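Local structure of cytosolic acyl coenzyme A thioester hydrolase (Mus musculus, 2V1O) at residues 24-29 against 84-89; 31-36 against 70-75; 37-40 against 44-47; 74-79 against 138-143; 125-128 against 132-135. The protein hydrolyses long-chain fatty acyl-CoAs, palmitoyl-CoA above all, to free fatty acids and coenzyme A, this chain being the first of its two hotdog domains. All blocks are in the same frame, centred on the assembly; numbering follows the deposited sequence.

Contact 1 (24-29 against 84-89); sequences KMIEEA and VQVHVM
Ile-26 lays both of its branches over two valines of the strand, Val-86 and Val-88, which stand two residues apart on one face of the sheet. Ile-26 CG2 rests 3.8 Å from Val-86 CG1, while CG1 of the isoleucine runs the other way and meets Val-88 CG2 at 3.6 Å. The first torsion of Ile-26 (chi1 -71°) sets CG2 anti to the backbone N and CG1 anti to the carbonyl carbon, which points CG2 at Val-86 and carries CG1 on toward Val-88. Against Val-88 the isoleucine lies nearly at right angles, and its terminal CD1 adds a further approach of 4.0 Å to Val-88 CG2. Val-86 also brings CG2 to within 4.0 Å of the Ile-26 carbonyl O, so the strand side chain reaches the helix backbone itself. All three residues are buried, and no hydrogen bond crosses between helix and strand. On the helix, Glu-27 turns away from the strand and bonds to Tyr-108 and, through its other oxygen, to the backbone N of Gly-20 of the second subunit. The flanks are filled by Met-25 and Ala-29 against Val-70, and by Ile-22 against Val-88. An apolar helix face embedded in an antiparallel sheet that wraps round it is the defining feature of the hotdog fold, and 24-29 against 84-89 forms its buried centre.

Contact 2 (31-36 against 70-75); sequences AIISTR and VSAEIT
Ile-33 reaches across to the strand with its longer branch, and its terminal CD1 comes 3.3 Å from the carbonyl O of Ala-72. Ile-33 CD1 also stands 3.9 Å from Glu-73 CA, covering the strand backbone where it passes from one residue to the next. Ile-74 answers in the reverse sense: its CD1 lies 3.6 Å from the Ile-33 carbonyl O, and the two isoleucines slide past each other in opposite directions with their CG1 atoms 4.0 Å apart. What directs the helix side chain outward is its first torsion (chi1 -158°), which sends CG1 away from the backbone N and holds CG2 in the tighter place between N and carbonyl carbon, near Ala-72 CB. No hydrogen bond links the two segments; methyl groups meet methyls and backbone carbonyls. Further out, Val-84 of the adjacent strand touches Ile-33, Ala-29 covers Ala-72 one turn earlier, and His-37 packs on Ile-74 one turn later. Arg-36 forms a salt bridge with Glu-91 of the third subunit, and Ile-5 and Ile-93 of that subunit pack on Ile-32 and Thr-35 respectively. The segment axes approach to 8.5 Å at 35°, so helix 19-38 runs roughly along strand 67-77, which is paired on one edge with strand 82-91 and on the other with strand 2-5.

Contact 3 (37-40 against 44-47); sequences HCNS and ERCV
The Asn-39 carboxamide meets the backbone of Cys-46 with both ends of its flat group. Its ND2 gives a nearly straight bond to Cys-46 O (2.9 Å, 173°), the acceptor lying in the amide plane, although the donor stands above the plane of that carbonyl. OD1 takes the Cys-46 N-H at 3.1 Å, in its carbonyl plane and on a lone pair. Water 2 lies within bonding distance of OD1, though its protons have other acceptors in reach; it sits at the edge of the Arg-45 guanidinium, in its plane, accepting from NH1 at 2.7 Å, and NH1 bonds to Asn-42 as well. Out of the amide plane, Cys-46 SG packs on Cys-38 CB at 3.7 Å. Water 1 donates to the carbonyls of Cys-38 and Glu-44, while the Glu-44 carboxylate is held by Lys-118, Ser-112 and Asn-115. Because ND2 also bonds to Thr-35 O, this one amide ties the end of helix 19-38 to the start of strand 46-57, matching donor to acceptor much as a neighbouring strand would.

Contact 4 (74-79 against 138-143); sequences ITYTSK and KRYEAQ. With COA (coenzyme A), chain G.
Part of the coenzyme A pocket, at the 3'-phosphate, forms here, where strand 67-77 runs out of the hotdog sheet and meets helix 130-146. Ser-78 and Tyr-140 hold the phosphate between them: Ser-78 OG donates to O9A at 2.6 Å, and Tyr-140 OH makes a very short bond of 2.5 Å to O7A, which lies at the ring edge, in its plane. The two residues also touch each other, since Ser-78 CB sits over one face of the Tyr-140 ring, 3.7 Å from its centroid in a CH-pi contact. Tyr-76 flanks Tyr-140 with planes 30° apart but slid so far that the rings barely overlap; its CE2 instead meets Tyr-140 CB at 3.5 Å. A chi1 of 166° swings the Tyr-140 ring away from the backbone N, off the helix toward the strand end, and carries its hydroxyl to the phosphate. Lys-144, Arg-147 and His-80 also bond to the coenzyme, as do Phe-58 and Asp-57 of the second subunit, so the coenzyme is bound by two chains. Farther along, Thr-75 and Tyr-76 form a classic beta bulge opposite Glu-83, whose carboxylate takes a bond from Thr-75 OG1 and a salt bridge from Arg-139 NE. Water 3 joins strand to helix there, donating to Thr-75 O and accepting from Arg-139 NH2 at 2.9 Å, in the guanidinium plane.

Contact 5 (125-128 against 132-135); sequences IVYL and QEEE
A CH-pi contact joins the loop that follows strand 98-112 to the first turns of helix 130-146, the C-terminal helix lying beyond the hotdog sheet. Tyr-127 lays one face of its ring on Glu-133, whose CB stands 3.6 Å from the centroid and only 7° off the normal, over the middle of the ring. The glutamate chain continues across that face, its CG 3.6 Å from Tyr-127 CE2, and its carboxylate ends up nearly parallel to the ring, 15° apart. Turning CG opposite the backbone N (chi1 -170°) is what leads the extended chain over the tyrosine. Gln-132 adds an oblique approach, its CB 3.8 Å from Tyr-127 CD1, with amide and ring planes steeply inclined. Its OE1 draws the loop in as well, accepting a weak, bent bond from Leu-128 N at 3.0 Å and a regular hydrogen bond from Arg-129 N, so one side-chain oxygen gathers two successive N-H groups where the loop enters the helix. Tyr-76 packs on Tyr-127 from the sheet. The Tyr-127 hydroxyl makes a weak bond with Thr-77 N and a 2.6 Å one with water 5, which also donates weakly to Glu-133 OE2.

Overall arrangement
Contacts 1, 2 and 3 follow one another along helix 19-38 toward its C-terminal end, and contacts 1 and 2, with centres 8 Å apart, seat it on the neighbouring strands 82-91 and 67-77. Contact 3, about 20 Å from contact 1 between centres, closes a short loop nested inside those of the other two. Contact 4 shares Ile-74 and Thr-75 with contact 2 and carries strand 67-77 on to helix 130-146, where contact 5 lies 10 Å away, centre to centre, nested within its loop. The central helix meets the sheet at contacts 1 and 2, while the C-terminal helix, which meets strand 67-77 at contact 4 and the preceding loop at contact 5, contributes to the coenzyme A site.

Contact 1 (24-29 against 84-89)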
# COMPACT_ATOMS: atom_id res chain seq x y z
N LYS A 24 -11.94 8.25 1.81
CA LYS A 24 -11.55 7.37 0.72
C LYS A 24 -12.55 6.21 0.53
O LYS A 24 -12.96 5.92 -0.61
CB LYS A 24 -10.12 6.85 0.94
CG LYS A 24 -9.63 5.99 -0.20
CD LYS A 24 -8.10 5.93 -0.21
CE LYS A 24 -7.58 4.54 -0.51
NZ LYS A 24 -7.87 4.05 -1.88
N MET A 25 -12.95 5.56 1.62
CA MET A 25 -13.89 4.43 1.55
C MET A 25 -15.26 4.89 1.05
O MET A 25 -15.92 4.20 0.28
CB MET A 25 -14.06 3.76 2.91
CG MET A 25 -12.82 3.04 3.48
SD MET A 25 -13.28 2.03 4.92
CE MET A 25 -14.40 3.16 5.73
N ILE A 26 -15.68 6.05 1.51
CA ILE A 26 -16.95 6.65 1.08
C ILE A 26 -16.96 6.81 -0.44
O ILE A 26 -17.92 6.41 -1.11
CB ILE A 26 -17.19 8.02 1.77
CG1 ILE A 26 -17.51 7.81 3.26
CG2 ILE A 26 -18.37 8.76 1.11
CD1 ILE A 26 -17.34 9.08 4.10
N GLU A 27 -15.88 7.36 -0.99
CA GLU A 27 -15.81 7.65 -2.43
C GLU A 27 -15.72 6.37 -3.25
O GLU A 27 -16.32 6.28 -4.32
CB GLU A 27 -14.66 8.61 -2.75
CG GLU A 27 -14.83 9.37 -4.07
CD GLU A 27 -14.37 8.58 -5.28
OE1 GLU A 27 -13.21 8.13 -5.30
OE2 GLU A 27 -15.17 8.42 -6.24
N GLU A 28 -15.02 5.37 -2.72
CA GLU A 28 -14.96 4.04 -3.35
C GLU A 28 -16.36 3.43 -3.54
O GLU A 28 -16.69 2.94 -4.62
CB GLU A 28 -14.03 3.10 -2.56
CG GLU A 28 -12.56 3.53 -2.63
CD GLU A 28 -11.64 2.78 -1.66
OE1 GLU A 28 -12.09 2.37 -0.56
OE2 GLU A 28 -10.44 2.65 -1.99
N ALA A 29 -17.19 3.51 -2.49
CA ALA A 29 -18.57 3.05 -2.57
C ALA A 29 -19.36 3.86 -3.59
O ALA A 29 -20.07 3.28 -4.41
CB ALA A 29 -19.26 3.08 -1.20
N VAL A 84 -25.53 10.27 -4.74
CA VAL A 84 -25.33 9.05 -3.96
C VAL A 84 -25.23 9.41 -2.48
O VAL A 84 -24.48 10.32 -2.09
CB VAL A 84 -24.03 8.28 -4.38
CG1 VAL A 84 -23.87 7.00 -3.55
CG2 VAL A 84 -24.02 7.96 -5.90
N GLN A 85 -26.02 8.72 -1.66
CA GLN A 85 -25.94 8.85 -0.22
C GLN A 85 -25.15 7.67 0.33
O GLN A 85 -25.43 6.52 -0.01
CB GLN A 85 -27.32 8.90 0.42
CG GLN A 85 -28.09 10.16 0.10
CD GLN A 85 -29.44 10.23 0.78
OE1 GLN A 85 -29.80 9.35 1.58
NE2 GLN A 85 -30.21 11.26 0.45
N VAL A 86 -24.17 7.97 1.17
CA VAL A 86 -23.30 6.94 1.74
C VAL A 86 -23.38 6.97 3.26
O VAL A 86 -23.31 8.04 3.87
CB VAL A 86 -21.83 7.13 1.28
CG1 VAL A 86 -20.92 6.06 1.93
CG2 VAL A 86 -21.75 7.07 -0.25
N HIS A 87 -23.54 5.79 3.86
CA HIS A 87 -23.55 5.64 5.33
C HIS A 87 -22.33 4.85 5.77
O HIS A 87 -22.05 3.79 5.22
CB HIS A 87 -24.80 4.91 5.83
CG HIS A 87 -26.04 5.75 5.83
ND1 HIS A 87 -26.60 6.25 4.67
CD2 HIS A 87 -26.84 6.16 6.84
CE1 HIS A 87 -27.68 6.94 4.97
NE2 HIS A 87 -27.85 6.90 6.28
N VAL A 88 -21.64 5.36 6.78
CA VAL A 88 -20.50 4.66 7.38
C VAL A 88 -20.84 4.30 8.82
O VAL A 88 -21.20 5.18 9.62
CB VAL A 88 -19.22 5.50 7.36
CG1 VAL A 88 -18.06 4.74 8.03
CG2 VAL A 88 -18.85 5.89 5.93
N MET A 89 -20.74 3.02 9.14
CA MET A 89 -21.01 2.51 10.48
C MET A 89 -19.77 1.76 10.98
O MET A 89 -19.14 1.01 10.22
CB MET A 89 -22.25 1.62 10.46
CG MET A 89 -22.70 1.10 11.82
SD MET A 89 -23.99 -0.18 11.80
CE MET A 89 -23.42 -1.35 10.56

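Contact 2 (31-36 against 70-75)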
# COMPACT_ATOMS: atom_id res chain seq x y z
N ALA A 31 -18.17 5.49 -6.18
CA ALA A 31 -17.67 5.28 -7.54
C ALA A 31 -18.26 4.00 -8.13
O ALA A 31 -18.63 4.00 -9.30
CB ALA A 31 -16.14 5.22 -7.54
N ILE A 32 -18.34 2.94 -7.33
CA ILE A 32 -18.88 1.66 -7.81
C ILE A 32 -20.35 1.79 -8.19
O ILE A 32 -20.76 1.39 -9.30
CB ILE A 32 -18.70 0.53 -6.77
CG1 ILE A 32 -17.23 0.10 -6.69
CG2 ILE A 32 -19.60 -0.68 -7.12
CD1 ILE A 32 -16.88 -0.64 -5.40
N ILE A 33 -21.14 2.35 -7.28
CA ILE A 33 -22.60 2.37 -7.47
C ILE A 33 -22.98 3.26 -8.67
O ILE A 33 -23.87 2.92 -9.46
CB ILE A 33 -23.35 2.73 -6.14
CG1 ILE A 33 -24.80 2.23 -6.18
CG2 ILE A 33 -23.23 4.24 -5.82
CD1 ILE A 33 -25.49 2.20 -4.80
N SER A 34 -22.27 4.38 -8.82
CA SER A 34 -22.59 5.33 -9.88
C SER A 34 -22.14 4.82 -11.26
O SER A 34 -22.88 4.92 -12.23
CB SER A 34 -22.00 6.72 -9.55
OG SER A 34 -20.59 6.64 -9.39
N THR A 35 -20.93 4.25 -11.33
CA THR A 35 -20.44 3.66 -12.59
C THR A 35 -21.36 2.52 -13.06
O THR A 35 -21.75 2.50 -14.23
CB THR A 35 -18.98 3.17 -12.46
OG1 THR A 35 -18.13 4.30 -12.24
CG2 THR A 35 -18.53 2.43 -13.72
N ARG A 36 -21.73 1.61 -12.16
CA ARG A 36 -22.64 0.52 -12.52
C ARG A 36 -23.95 1.08 -13.08
O ARG A 36 -24.42 0.67 -14.16
CB ARG A 36 -22.95 -0.35 -11.30
CG ARG A 36 -23.80 -1.58 -11.65
CD ARG A 36 -24.45 -2.19 -10.43
NE ARG A 36 -23.50 -2.83 -9.52
CZ ARG A 36 -23.12 -2.34 -8.34
NH1 ARG A 36 -23.61 -1.18 -7.90
NH2 ARG A 36 -22.25 -3.01 -7.59
N VAL A 70 -19.53 0.27 5.01
CA VAL A 70 -19.89 1.36 4.10
C VAL A 70 -20.99 0.92 3.14
O VAL A 70 -20.88 -0.11 2.46
CB VAL A 70 -18.65 1.88 3.31
CG1 VAL A 70 -19.05 3.02 2.37
CG2 VAL A 70 -17.57 2.36 4.27
N SER A 71 -22.08 1.68 3.12
CA SER A 71 -23.23 1.35 2.29
C SER A 71 -23.68 2.58 1.50
O SER A 71 -23.69 3.69 2.02
CB SER A 71 -24.36 0.79 3.15
OG SER A 71 -24.83 1.75 4.08
N ALA A 72 -24.06 2.35 0.24
CA ALA A 72 -24.38 3.44 -0.67
C ALA A 72 -25.73 3.21 -1.33
O ALA A 72 -26.17 2.07 -1.54
CB ALA A 72 -23.31 3.56 -1.74
N GLU A 73 -26.38 4.32 -1.68
CA GLU A 73 -27.66 4.27 -2.37
C GLU A 73 -27.75 5.45 -3.33
O GLU A 73 -27.42 6.57 -2.95
CB GLU A 73 -28.81 4.31 -1.36
CG GLU A 73 -30.19 4.49 -1.98
CD GLU A 73 -31.34 4.41 -0.98
OE1 GLU A 73 -31.16 4.78 0.20
OE2 GLU A 73 -32.43 3.98 -1.39
N ILE A 74 -28.17 5.20 -4.57
CA ILE A 74 -28.45 6.28 -5.51
C ILE A 74 -29.82 6.84 -5.16
O ILE A 74 -30.82 6.13 -5.19
CB ILE A 74 -28.43 5.81 -6.99
CG1 ILE A 74 -27.04 5.30 -7.38
CG2 ILE A 74 -28.89 6.96 -7.92
CD1 ILE A 74 -27.01 4.50 -8.70
N THR A 75 -29.85 8.13 -4.83
CA THR A 75 -31.06 8.76 -4.32
C THR A 75 -31.68 9.73 -5.32
O THR A 75 -32.85 10.12 -5.18
CB THR A 75 -30.77 9.46 -2.98
OG1 THR A 75 -29.62 10.31 -3.12
CG2 THR A 75 -30.49 8.41 -1.91

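Contact 3 (37-40 against 44-47)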
# COMPACT_ATOMS: atom_id res chain seq x y z
N HIS A 37 -24.52 2.05 -12.37
CA HIS A 37 -25.75 2.65 -12.83
C HIS A 37 -25.64 3.33 -14.19
O HIS A 37 -26.54 3.19 -15.03
CB HIS A 37 -26.30 3.65 -11.82
CG HIS A 37 -27.57 4.26 -12.30
ND1 HIS A 37 -27.62 5.52 -12.86
CD2 HIS A 37 -28.81 3.74 -12.43
CE1 HIS A 37 -28.86 5.77 -13.25
NE2 HIS A 37 -29.60 4.70 -13.01
N CYS A 38 -24.56 4.07 -14.40
CA CYS A 38 -24.39 4.82 -15.64
C CYS A 38 -24.17 3.94 -16.89
O CYS A 38 -24.34 4.40 -18.02
CB CYS A 38 -23.30 5.88 -15.48
SG CYS A 38 -23.84 7.23 -14.42
N ASN A 39 -23.81 2.69 -16.65
CA ASN A 39 -23.68 1.68 -17.71
C ASN A 39 -24.85 0.67 -17.77
O ASN A 39 -24.83 -0.26 -18.59
CB ASN A 39 -22.35 0.94 -17.55
CG ASN A 39 -21.16 1.83 -17.83
OD1 ASN A 39 -20.87 2.15 -18.99
ND2 ASN A 39 -20.47 2.23 -16.78
N SER A 40 -25.86 0.89 -16.93
CA SER A 40 -26.92 -0.10 -16.70
C SER A 40 -27.90 -0.26 -17.88
O SER A 40 -28.69 -1.20 -17.92
CB SER A 40 -27.70 0.23 -15.42
OG SER A 40 -28.52 1.38 -15.61
N GLU A 44 -23.08 4.39 -24.12
CA GLU A 44 -21.64 4.55 -24.31
C GLU A 44 -20.92 4.20 -23.00
O GLU A 44 -21.30 4.68 -21.93
CB GLU A 44 -21.35 5.99 -24.75
CG GLU A 44 -19.91 6.27 -25.10
CD GLU A 44 -19.73 7.61 -25.81
OE1 GLU A 44 -20.72 8.14 -26.35
OE2 GLU A 44 -18.59 8.13 -25.82
N ARG A 45 -19.90 3.34 -23.09
CA ARG A 45 -19.15 2.90 -21.91
C ARG A 45 -18.51 4.09 -21.22
O ARG A 45 -17.92 4.96 -21.86
CB ARG A 45 -18.10 1.84 -22.26
CG ARG A 45 -18.66 0.56 -22.87
CD ARG A 45 -19.81 -0.03 -22.07
NE ARG A 45 -20.05 -1.43 -22.42
CZ ARG A 45 -21.20 -2.08 -22.25
NH1 ARG A 45 -22.25 -1.45 -21.73
NH2 ARG A 45 -21.31 -3.35 -22.60
N CYS A 46 -18.67 4.13 -19.91
CA CYS A 46 -18.25 5.29 -19.14
C CYS A 46 -17.80 4.93 -17.74
O CYS A 46 -18.03 3.80 -17.26
CB CYS A 46 -19.40 6.30 -19.07
SG CYS A 46 -20.86 5.67 -18.23
N VAL A 47 -17.14 5.89 -17.09
CA VAL A 47 -16.82 5.78 -15.68
C VAL A 47 -17.30 7.05 -14.99
O VAL A 47 -17.13 8.15 -15.50
CB VAL A 47 -15.31 5.58 -15.44
CG1 VAL A 47 -14.99 5.62 -13.96
CG2 VAL A 47 -14.86 4.25 -16.04
O HOH W 1 -23.61 5.32 -20.70
O HOH W 2 -22.61 1.11 -20.90

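Contact 4 (74-79 against 138-143)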
# COMPACT_ATOMS: atom_id res chain seq x y z
N ILE A 74 -28.17 5.20 -4.57
CA ILE A 74 -28.45 6.28 -5.51
C ILE A 74 -29.82 6.84 -5.16
O ILE A 74 -30.82 6.13 -5.19
CB ILE A 74 -28.43 5.81 -6.99
CG1 ILE A 74 -27.04 5.30 -7.38
CG2 ILE A 74 -28.89 6.96 -7.92
CD1 ILE A 74 -27.01 4.50 -8.70
N THR A 75 -29.85 8.13 -4.83
CA THR A 75 -31.06 8.76 -4.32
C THR A 75 -31.68 9.73 -5.32
O THR A 75 -32.85 10.12 -5.18
CB THR A 75 -30.77 9.46 -2.98
OG1 THR A 75 -29.62 10.31 -3.12
CG2 THR A 75 -30.49 8.41 -1.91
N TYR A 76 -30.90 10.12 -6.33
CA TYR A 76 -31.40 10.98 -7.40
C TYR A 76 -30.55 10.86 -8.66
O TYR A 76 -29.34 10.60 -8.58
CB TYR A 76 -31.48 12.45 -6.95
CG TYR A 76 -32.18 13.35 -7.95
CD1 TYR A 76 -33.57 13.31 -8.09
CD2 TYR A 76 -31.46 14.22 -8.76
CE1 TYR A 76 -34.22 14.11 -9.01
CE2 TYR A 76 -32.10 15.03 -9.69
CZ TYR A 76 -33.48 14.97 -9.80
OH TYR A 76 -34.13 15.75 -10.72
N THR A 77 -31.19 11.04 -9.82
CA THR A 77 -30.45 11.25 -11.07
C THR A 77 -31.03 12.45 -11.82
O THR A 77 -32.25 12.62 -11.92
CB THR A 77 -30.44 9.99 -11.99
OG1 THR A 77 -31.78 9.66 -12.39
CG2 THR A 77 -29.77 8.79 -11.30
N SER A 78 -30.13 13.30 -12.33
CA SER A 78 -30.50 14.38 -13.23
C SER A 78 -30.14 13.92 -14.64
O SER A 78 -29.84 12.74 -14.85
CB SER A 78 -29.76 15.67 -12.85
OG SER A 78 -28.35 15.55 -13.08
N LYS A 79 -30.17 14.84 -15.62
CA LYS A 79 -29.87 14.46 -17.00
C LYS A 79 -28.45 13.87 -17.14
O LYS A 79 -28.26 12.88 -17.85
CB LYS A 79 -30.07 15.63 -17.97
CG LYS A 79 -29.94 15.21 -19.43
CD LYS A 79 -30.41 16.27 -20.41
CE LYS A 79 -30.13 15.82 -21.84
NZ LYS A 79 -30.70 16.77 -22.85
N LYS A 138 -35.06 18.75 -5.52
CA LYS A 138 -34.79 19.95 -4.71
C LYS A 138 -33.31 20.08 -4.34
O LYS A 138 -32.75 21.18 -4.37
CB LYS A 138 -35.66 19.93 -3.45
CG LYS A 138 -35.72 21.25 -2.72
CD LYS A 138 -36.58 21.14 -1.47
CE LYS A 138 -36.33 22.31 -0.52
NZ LYS A 138 -36.91 23.59 -1.02
N ARG A 139 -32.68 18.97 -3.98
CA ARG A 139 -31.25 18.96 -3.64
C ARG A 139 -30.40 19.25 -4.89
O ARG A 139 -29.43 20.00 -4.81
CB ARG A 139 -30.83 17.65 -2.98
CG ARG A 139 -31.54 17.37 -1.66
CD ARG A 139 -30.95 16.16 -0.93
NE ARG A 139 -31.11 14.91 -1.68
CZ ARG A 139 -32.16 14.09 -1.58
NH1 ARG A 139 -33.18 14.37 -0.76
NH2 ARG A 139 -32.19 12.98 -2.31
N TYR A 140 -30.79 18.64 -6.01
CA TYR A 140 -30.16 18.89 -7.31
C TYR A 140 -30.19 20.37 -7.68
O TYR A 140 -29.16 20.96 -8.00
CB TYR A 140 -30.88 18.08 -8.40
CG TYR A 140 -30.56 18.50 -9.81
CD1 TYR A 140 -29.27 18.36 -10.32
CD2 TYR A 140 -31.55 19.02 -10.65
CE1 TYR A 140 -28.96 18.74 -11.62
CE2 TYR A 140 -31.25 19.40 -11.96
CZ TYR A 140 -29.95 19.26 -12.44
OH TYR A 140 -29.64 19.61 -13.73
N GLU A 141 -31.38 20.96 -7.62
CA GLU A 141 -31.57 22.39 -7.87
C GLU A 141 -30.74 23.27 -6.94
O GLU A 141 -30.17 24.27 -7.37
CB GLU A 141 -33.05 22.74 -7.77
CG GLU A 141 -33.90 22.14 -8.90
CD GLU A 141 -35.39 22.14 -8.61
OE1 GLU A 141 -35.79 22.36 -7.44
OE2 GLU A 141 -36.18 21.93 -9.55
N ALA A 142 -30.64 22.89 -5.67
CA ALA A 142 -29.86 23.64 -4.67
C ALA A 142 -28.38 23.75 -5.07
O ALA A 142 -27.81 24.85 -5.11
CB ALA A 142 -30.01 23.01 -3.29
N GLN A 143 -27.76 22.61 -5.37
CA GLN A 143 -26.34 22.59 -5.75
C GLN A 143 -26.10 23.22 -7.13
O GLN A 143 -25.11 23.92 -7.33
CB GLN A 143 -25.71 21.19 -5.60
CG GLN A 143 -26.44 20.03 -6.31
CD GLN A 143 -25.92 19.74 -7.72
OE1 GLN A 143 -26.23 18.70 -8.30
NE2 GLN A 143 -25.14 20.65 -8.27
N1A COA G . -21.41 19.12 -8.64
C2A COA G . -22.56 18.51 -9.10
N3A COA G . -22.80 18.47 -10.45
C4A COA G . -21.92 19.03 -11.31
C5A COA G . -20.75 19.64 -10.87
C6A COA G . -20.50 19.68 -9.51
N6A COA G . -19.41 20.28 -9.03
N7A COA G . -20.08 20.10 -11.95
C8A COA G . -20.79 19.79 -13.06
N9A COA G . -21.92 19.13 -12.67
C1B COA G . -22.91 18.47 -13.52
C2B COA G . -23.85 19.47 -14.18
O2B COA G . -24.85 19.89 -13.29
C3B COA G . -24.34 18.66 -15.37
O3B COA G . -25.44 17.82 -15.03
P3B COA G . -26.95 18.19 -15.46
O7A COA G . -27.35 19.40 -14.69
O8A COA G . -26.96 18.49 -16.95
O9A COA G . -27.84 17.02 -15.13
C4B COA G . -23.15 17.75 -15.69
O4B COA G . -22.28 17.79 -14.58
C5B COA G . -22.41 18.17 -16.95
O5B COA G . -22.14 19.56 -16.94
P1A COA G . -21.19 20.17 -18.08
O1A COA G . -21.52 19.52 -19.40
O2A COA G . -21.36 21.67 -18.08
O3A COA G . -19.68 19.77 -17.68
P2A COA G . -18.71 20.65 -16.75
O4A COA G . -19.46 21.36 -15.65
O5A COA G . -17.86 21.59 -17.58
O6A COA G . -17.76 19.51 -16.15
CBP COA G . -17.14 17.68 -14.72
CCP COA G . -18.26 18.62 -15.17
CDP COA G . -17.60 16.93 -13.47
CEP COA G . -16.92 16.68 -15.86
CAP COA G . -15.88 18.51 -14.45
OAP COA G . -16.11 19.49 -13.46
C9P COA G . -14.69 17.67 -14.06
O9P COA G . -14.01 16.94 -15.04
N8P COA G . -14.34 17.67 -12.78
C7P COA G . -13.34 16.76 -12.25
C6P COA G . -13.92 15.36 -12.01
C5P COA G . -12.84 14.48 -11.42
O5P COA G . -11.90 14.11 -12.14
N4P COA G . -12.98 14.15 -10.14
C3P COA G . -11.87 13.72 -9.29
C2P COA G . -10.78 14.80 -9.09
S1P COA G . -9.46 14.04 -8.12
O HOH W 3 -34.32 11.19 -3.06
O HOH W 4 -31.18 17.69 -15.38

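Contact 5 (125-128 against 132-135)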
# COMPACT_ATOMS: atom_id res chain seq x y z
N ILE A 125 -33.43 6.50 -12.62
CA ILE A 125 -33.66 5.47 -11.60
C ILE A 125 -35.14 5.29 -11.31
O ILE A 125 -35.95 6.17 -11.60
CB ILE A 125 -32.92 5.76 -10.27
CG1 ILE A 125 -33.25 7.16 -9.72
CG2 ILE A 125 -31.43 5.53 -10.43
CD1 ILE A 125 -32.98 7.32 -8.21
N VAL A 126 -35.50 4.15 -10.73
CA VAL A 126 -36.86 3.95 -10.25
C VAL A 126 -36.99 4.52 -8.83
O VAL A 126 -36.10 4.33 -7.99
CB VAL A 126 -37.33 2.46 -10.37
CG1 VAL A 126 -36.63 1.55 -9.37
CG2 VAL A 126 -38.85 2.36 -10.21
N TYR A 127 -38.07 5.26 -8.60
CA TYR A 127 -38.43 5.72 -7.25
C TYR A 127 -39.63 4.91 -6.77
O TYR A 127 -40.53 4.62 -7.55
CB TYR A 127 -38.77 7.22 -7.26
CG TYR A 127 -37.64 8.09 -7.75
CD1 TYR A 127 -36.67 8.55 -6.87
CD2 TYR A 127 -37.54 8.45 -9.10
CE1 TYR A 127 -35.61 9.35 -7.31
CE2 TYR A 127 -36.50 9.25 -9.56
CZ TYR A 127 -35.53 9.69 -8.65
OH TYR A 127 -34.49 10.48 -9.09
N LEU A 128 -39.62 4.55 -5.49
CA LEU A 128 -40.77 3.88 -4.87
C LEU A 128 -41.94 4.86 -4.69
O LEU A 128 -43.10 4.48 -4.83
CB LEU A 128 -40.39 3.26 -3.52
CG LEU A 128 -39.33 2.15 -3.39
CD1 LEU A 128 -39.39 1.12 -4.52
CD2 LEU A 128 -37.92 2.72 -3.24
N GLN A 132 -39.77 10.90 -3.13
CA GLN A 132 -38.33 10.67 -3.22
C GLN A 132 -37.70 11.44 -4.38
O GLN A 132 -36.62 12.03 -4.25
CB GLN A 132 -38.04 9.17 -3.33
CG GLN A 132 -38.40 8.38 -2.09
CD GLN A 132 -38.29 6.87 -2.30
OE1 GLN A 132 -38.55 6.36 -3.39
NE2 GLN A 132 -37.91 6.16 -1.24
N GLU A 133 -38.40 11.45 -5.52
CA GLU A 133 -37.92 12.19 -6.69
C GLU A 133 -37.96 13.70 -6.44
O GLU A 133 -37.00 14.41 -6.78
CB GLU A 133 -38.71 11.84 -7.95
CG GLU A 133 -38.08 12.42 -9.20
CD GLU A 133 -38.76 12.00 -10.48
OE1 GLU A 133 -39.88 11.45 -10.42
OE2 GLU A 133 -38.18 12.24 -11.56
N GLU A 134 -39.05 14.17 -5.85
CA GLU A 134 -39.21 15.59 -5.50
C GLU A 134 -38.11 16.08 -4.57
O GLU A 134 -37.56 17.17 -4.78
CB GLU A 134 -40.59 15.84 -4.87
CG GLU A 134 -41.75 15.56 -5.80
CD GLU A 134 -43.10 15.75 -5.13
OE1 GLU A 134 -43.19 15.62 -3.88
OE2 GLU A 134 -44.07 16.03 -5.85
N GLU A 135 -37.80 15.29 -3.55
CA GLU A 135 -36.77 15.64 -2.57
C GLU A 135 -35.38 15.69 -3.20
O GLU A 135 -34.60 16.61 -2.92
CB GLU A 135 -36.79 14.67 -1.38
CG GLU A 135 -37.98 14.86 -0.44
CD GLU A 135 -38.21 13.67 0.48
OE1 GLU A 135 -37.47 12.67 0.39
OE2 GLU A 135 -39.15 13.73 1.31
O HOH W 5 -34.73 11.71 -11.41